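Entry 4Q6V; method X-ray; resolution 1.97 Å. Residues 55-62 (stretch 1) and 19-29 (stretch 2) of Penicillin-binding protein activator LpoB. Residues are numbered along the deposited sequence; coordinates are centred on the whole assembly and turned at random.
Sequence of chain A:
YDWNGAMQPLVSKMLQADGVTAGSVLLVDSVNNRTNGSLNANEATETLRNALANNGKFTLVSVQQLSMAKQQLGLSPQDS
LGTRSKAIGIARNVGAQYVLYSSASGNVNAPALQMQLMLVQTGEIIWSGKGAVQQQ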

# COMPACT_ATOMS: atom_id res chain seq x y z
N ASN A 55 2.00 12.77 5.66
CA ASN A 55 1.44 13.56 4.56
C ASN A 55 0.02 13.11 4.20
O ASN A 55 -0.20 11.97 3.81
CB ASN A 55 2.31 13.52 3.30
CG ASN A 55 3.76 13.86 3.57
OD1 ASN A 55 4.66 13.22 3.01
ND2 ASN A 55 4.02 14.86 4.42
N GLY A 56 -0.93 14.01 4.36
CA GLY A 56 -2.31 13.70 3.99
C GLY A 56 -3.12 12.96 5.05
O GLY A 56 -4.28 12.62 4.78
N LYS A 57 -2.52 12.71 6.22
CA LYS A 57 -3.22 12.56 7.50
C LYS A 57 -4.29 11.45 7.41
O LYS A 57 -5.27 11.46 8.18
CB LYS A 57 -3.84 13.90 7.95
CG LYS A 57 -5.33 14.11 7.59
CD LYS A 57 -5.94 15.47 7.97
CE LYS A 57 -6.64 16.17 6.82
NZ LYS A 57 -5.80 17.26 6.24
N PHE A 58 -4.09 10.46 6.52
CA PHE A 58 -4.95 9.29 6.50
C PHE A 58 -4.99 8.63 7.86
O PHE A 58 -4.02 8.68 8.59
CB PHE A 58 -4.44 8.25 5.49
CG PHE A 58 -4.38 8.74 4.08
CD1 PHE A 58 -5.53 8.82 3.31
CD2 PHE A 58 -3.15 9.12 3.53
CE1 PHE A 58 -5.47 9.27 2.01
CE2 PHE A 58 -3.09 9.55 2.24
CZ PHE A 58 -4.25 9.64 1.47
N THR A 59 -6.11 8.04 8.20
CA THR A 59 -6.19 7.01 9.22
C THR A 59 -5.89 5.71 8.56
O THR A 59 -6.62 5.29 7.66
CB THR A 59 -7.61 6.93 9.81
OG1 THR A 59 -7.88 8.15 10.46
CG2 THR A 59 -7.71 5.81 10.84
N LEU A 60 -4.81 5.07 9.00
CA LEU A 60 -4.40 3.78 8.51
C LEU A 60 -5.06 2.62 9.25
O LEU A 60 -5.20 2.63 10.49
CB LEU A 60 -2.87 3.64 8.53
CG LEU A 60 -2.04 4.71 7.83
CD1 LEU A 60 -0.57 4.34 7.93
CD2 LEU A 60 -2.46 4.91 6.39
N VAL A 61 -5.47 1.61 8.49
CA VAL A 61 -5.91 0.35 9.11
C VAL A 61 -4.69 -0.24 9.74
O VAL A 61 -3.63 -0.24 9.12
CB VAL A 61 -6.56 -0.58 8.09
CG1 VAL A 61 -7.11 -1.80 8.76
CG2 VAL A 61 -7.67 0.15 7.33
N SER A 62 -4.85 -0.72 10.98
CA SER A 62 -3.73 -1.25 11.76
C SER A 62 -3.48 -2.74 11.49
O SER A 62 -4.36 -3.48 11.09
CB SER A 62 -4.01 -1.03 13.25
OG SER A 62 -4.87 -2.06 13.72
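Stretch 2, residues 19-29: GVTAGSVLLVD

Stretch 2 lies beside stretch 1 as a parallel β-strand partner, joined by a short ladder of backbone hydrogen bonds and packed along one side by Phe58 and Leu60 against Leu26.

The register is simple: Thr59 pairs with Val25 (CA to CA 4.7 Å) and Leu60 with Leu26 (CA to CA 5.1 Å), and both chains run the same way. From Val25 to Val28 stretch 2 is extended, with phi between -89° and -125° and psi between 105° and 126°. Before that it is looped, and a type II turn from Thr21 to Ser24 delivers it to the strand. Ser24 braces this turn, its OG donating a hydrogen bond to Thr21 O at 2.5 Å.

The hydrogen bonds alternate as parallel pairing requires. Thr59 N donates to Ser24 O at 2.9 Å, Leu26 N to Thr59 O at 2.9 Å, and Val61 N to Leu26 O at 3.2 Å. Thus Thr59 uses both its NH and its carbonyl to straddle Val25, and Leu26 in turn straddles Leu60. CA-H...O contacts fill in between: Val25 CA lies 3.2 Å from Thr59 O, and Leu60 CA 3.5 Å from Leu26 O. Past the last direct bond, a water continues the link, accepting from Val28 N at 2.9 Å and donating to Val61 O at 2.8 Å.

Ahead of the ladder, the turn meets the loop of stretch 1. Gly23 N makes a weak hydrogen bond to Gly56 O at 3.1 Å, with an angle of only 134° at the hydrogen, and Gly23 CA approaches Lys57 O at 3.3 Å in a nearly straight CA-H...O contact. The two glycines have similar conformations, phi/psi 84/3 for Gly56 and 90/4 for Gly23. At these angles a CB would be jammed against the preceding carbonyl O, so the backbone itself calls for glycine at both positions. At Gly23 a CB would also come tight against the deposited Lys57 CE, at 3.4 Å.

Side chains follow the strand alternation. Thr59 and Val25 share one face of the sheet, with Thr59 CB 4.3 Å from Val25 CG2; Leu60 and Leu26 share the other, their CD2 atoms 4.0 Å apart. Leu60 CD2 also reaches Val28 CG2 at 3.8 Å. Phe58, just before the strand, has the largest area covered by the other stretch. Leu26 CD2 sits over one face of its ring, 4.1 Å from the centroid and 16° off the normal, a CH-pi contact. Val20 CG1 meets the ring at its edge, 4.1 Å from Phe58 CZ. Val61 points toward stretch 2 and bridges two residues, with its CG2 3.9 Å from Val25 CG1 and its CB 4.0 Å from Leu27 CD1.

The rule to read here is economical: the ladder fixes direction and register, both glycines are called for by their backbone angles, and at Gly23 the lack of a CB also leaves room for the Lys57 side chain, while Leu26 joins aromatic and aliphatic packing on one face.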

# COMPACT_ATOMS: atom_id res chain seq x y z
N GLY A 19 -9.99 12.86 -6.41
CA GLY A 19 -10.63 11.66 -5.92
C GLY A 19 -9.96 11.08 -4.68
O GLY A 19 -10.53 10.17 -4.04
N VAL A 20 -8.78 11.61 -4.36
CA VAL A 20 -8.06 11.24 -3.15
C VAL A 20 -8.35 12.29 -2.07
O VAL A 20 -7.94 13.44 -2.18
CB VAL A 20 -6.55 11.09 -3.40
CG1 VAL A 20 -5.88 10.52 -2.15
CG2 VAL A 20 -6.25 10.22 -4.62
N THR A 21 -9.07 11.89 -1.03
CA THR A 21 -9.39 12.78 0.06
C THR A 21 -8.49 12.47 1.26
O THR A 21 -8.47 11.36 1.79
CB THR A 21 -10.86 12.70 0.43
OG1 THR A 21 -11.10 11.51 1.17
CG2 THR A 21 -11.76 12.66 -0.81
N ALA A 22 -7.73 13.48 1.71
CA ALA A 22 -6.93 13.36 2.90
C ALA A 22 -7.80 13.20 4.15
O ALA A 22 -8.91 13.73 4.24
CB ALA A 22 -5.99 14.57 3.05
N GLY A 23 -7.31 12.42 5.12
CA GLY A 23 -7.96 12.22 6.38
C GLY A 23 -8.90 11.03 6.34
O GLY A 23 -9.62 10.77 7.30
N SER A 24 -8.94 10.32 5.21
CA SER A 24 -9.83 9.16 5.05
C SER A 24 -9.12 7.89 5.50
O SER A 24 -7.94 7.92 5.89
CB SER A 24 -10.34 9.07 3.61
OG SER A 24 -9.25 9.15 2.75
N VAL A 25 -9.86 6.79 5.54
CA VAL A 25 -9.33 5.55 6.07
C VAL A 25 -8.71 4.82 4.88
O VAL A 25 -9.35 4.56 3.82
CB VAL A 25 -10.42 4.73 6.73
CG1 VAL A 25 -9.84 3.45 7.33
CG2 VAL A 25 -11.17 5.56 7.80
N LEU A 26 -7.45 4.46 5.05
CA LEU A 26 -6.65 3.88 3.95
C LEU A 26 -6.10 2.56 4.42
O LEU A 26 -5.46 2.49 5.45
CB LEU A 26 -5.60 4.87 3.49
CG LEU A 26 -4.53 4.28 2.56
CD1 LEU A 26 -5.04 4.03 1.15
CD2 LEU A 26 -3.36 5.24 2.55
N LEU A 27 -6.35 1.49 3.67
CA LEU A 27 -5.68 0.24 3.83
C LEU A 27 -4.39 0.13 3.01
O LEU A 27 -4.41 0.11 1.79
CB LEU A 27 -6.64 -0.91 3.49
CG LEU A 27 -6.09 -2.32 3.56
CD1 LEU A 27 -5.31 -2.54 4.83
CD2 LEU A 27 -7.17 -3.40 3.38
N VAL A 28 -3.27 0.03 3.70
CA VAL A 28 -1.95 0.01 3.04
C VAL A 28 -1.46 -1.43 2.91
O VAL A 28 -1.06 -2.07 3.89
CB VAL A 28 -0.89 0.80 3.86
CG1 VAL A 28 0.49 0.70 3.21
CG2 VAL A 28 -1.32 2.23 3.97
N ASP A 29 -1.53 -1.96 1.69
CA ASP A 29 -1.09 -3.33 1.45
C ASP A 29 0.44 -3.35 1.59
O ASP A 29 1.10 -2.33 1.33
CB ASP A 29 -1.60 -3.82 0.10
CG ASP A 29 -1.84 -5.31 0.04
OD1 ASP A 29 -1.67 -6.00 1.07
OD2 ASP A 29 -2.19 -5.77 -1.08
O HOH W 1 -3.17 -0.80 6.46